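Local coordinates for aerobactin synthase IucC (Klebsiella pneumoniae, PDB 6CN7) that catalyses the ATP-dependent attachment of a second N-acetyl-N-hydroxylysine to N-citryl-N-acetyl-N-hydroxylysine, the step that yields the siderophore aerobactin, at the interface of chains A and B. Sequence-based numbering; all coordinates share one arbitrary frame. Chains: chain A/B, Aerobactin synthase IucC.

The interface of chains A and B. Residues chain A 8, 102, 106, 109; chain B 236-237, 240-241.
B:Ala237 and B:Ala240, on the short helix 236-241 of chain B, pack against A:Tyr102 of helix 91-114 in chain A and form the apolar centre of this helix-to-helix patch. The methyl CB of B:Ala237 lies over one face of the phenol ring, displaced toward its rim, a CH-pi contact with CB 3.8 Å from the ring centroid. On the same side, B:Ala240 CB comes to the other edge of the ring, 3.5 Å from A:Tyr102 CD1, so the ring rests across two small residues nearly a turn apart. A:Tyr102 CG is anti to the carbonyl carbon (chi1 -76°), which directs the ring toward chain B.

One turn further along the chain A helix, A:Leu106 divides its branches: CD1 reaches B:Ile236 CG1 at 3.7 Å, the two side chains crossing obliquely, while CD2 sits 3.8 Å from B:Ala240 CA. A:Trp8, on helix 4-25, enters with CG anti to its backbone N (chi1 180°) and presents the benzo part of the indole. The carbonyl O of B:Ala240 sits over one face at the benzo rim, 3.2 Å from A:Trp8 CZ3. Its CZ2 touches the methylene CG of B:Glu241 at 3.5 Å, and A:Leu109 CD1 lies in plane at the indole edge.

At the polar rim the A:Tyr102 hydroxyl OH gives a weak hydrogen bond of 3.4 Å to the carboxylate OE2 of B:Glu241, the phenol and carboxylate planes crossing obliquely at 71°.

The patch hides 308 Å² and recurs with the chains exchanged, consistent with a two-fold dimer to which helices 4-25 and 91-114 of one subunit and helix 236-241 of the other would contribute; the structure alone does not show that this assembly is the biological one.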
# COMPACT_ATOMS: atom_id res chain seq x y z
N TRP A 8 21.10 19.31 2.06
CA TRP A 8 19.76 19.72 1.65
C TRP A 8 19.81 20.91 0.71
O TRP A 8 19.01 21.00 -0.23
CB TRP A 8 18.92 20.03 2.89
CG TRP A 8 17.53 20.47 2.59
CD1 TRP A 8 17.00 21.71 2.79
CD2 TRP A 8 16.48 19.66 2.03
NE1 TRP A 8 15.68 21.73 2.39
CE2 TRP A 8 15.34 20.48 1.92
CE3 TRP A 8 16.39 18.33 1.61
CZ2 TRP A 8 14.13 20.02 1.41
CZ3 TRP A 8 15.19 17.87 1.10
CH2 TRP A 8 14.08 18.72 1.01
N TYR A 102 9.62 15.49 -3.88
CA TYR A 102 10.29 15.09 -2.64
C TYR A 102 10.84 13.68 -2.74
O TYR A 102 11.86 13.37 -2.11
CB TYR A 102 9.33 15.23 -1.46
CG TYR A 102 9.12 16.66 -1.02
CD1 TYR A 102 10.15 17.37 -0.41
CD2 TYR A 102 7.92 17.32 -1.24
CE1 TYR A 102 9.98 18.68 -0.01
CE2 TYR A 102 7.73 18.63 -0.84
CZ TYR A 102 8.77 19.31 -0.23
OH TYR A 102 8.61 20.62 0.17
N LEU A 106 14.79 12.96 -1.91
CA LEU A 106 15.19 11.85 -1.06
C LEU A 106 16.22 10.98 -1.76
O LEU A 106 17.25 10.63 -1.17
CB LEU A 106 13.96 11.03 -0.66
CG LEU A 106 13.07 11.65 0.41
CD1 LEU A 106 11.77 10.87 0.54
CD2 LEU A 106 13.78 11.71 1.76
N LEU A 109 19.52 12.78 -2.10
CA LEU A 109 20.23 12.77 -0.83
C LEU A 109 20.93 11.44 -0.60
O LEU A 109 22.05 11.39 -0.07
CB LEU A 109 19.26 13.06 0.32
CG LEU A 109 18.73 14.49 0.42
CD1 LEU A 109 17.54 14.54 1.36
CD2 LEU A 109 19.81 15.45 0.88
N ILE B 236 5.45 12.70 3.10
CA ILE B 236 6.79 12.55 2.55
C ILE B 236 7.52 13.89 2.54
O ILE B 236 8.74 13.94 2.69
CB ILE B 236 6.72 11.94 1.14
CG1 ILE B 236 8.12 11.60 0.64
CG2 ILE B 236 6.02 12.88 0.16
CD1 ILE B 236 8.14 10.72 -0.60
N ALA B 237 6.78 14.99 2.37
CA ALA B 237 7.41 16.31 2.43
C ALA B 237 8.03 16.55 3.80
O ALA B 237 9.18 17.01 3.90
CB ALA B 237 6.38 17.39 2.10
N ALA B 240 11.12 14.36 4.04
CA ALA B 240 12.22 14.83 3.20
C ALA B 240 12.89 16.06 3.79
O ALA B 240 14.11 16.24 3.66
CB ALA B 240 11.70 15.12 1.79
N GLU B 241 12.12 16.93 4.44
CA GLU B 241 12.65 18.18 4.97
C GLU B 241 13.22 18.04 6.37
O GLU B 241 13.99 18.92 6.80
CB GLU B 241 11.56 19.25 4.97
CG GLU B 241 11.85 20.41 4.04
CD GLU B 241 10.60 21.01 3.42
OE1 GLU B 241 9.49 20.68 3.87
OE2 GLU B 241 10.74 21.81 2.47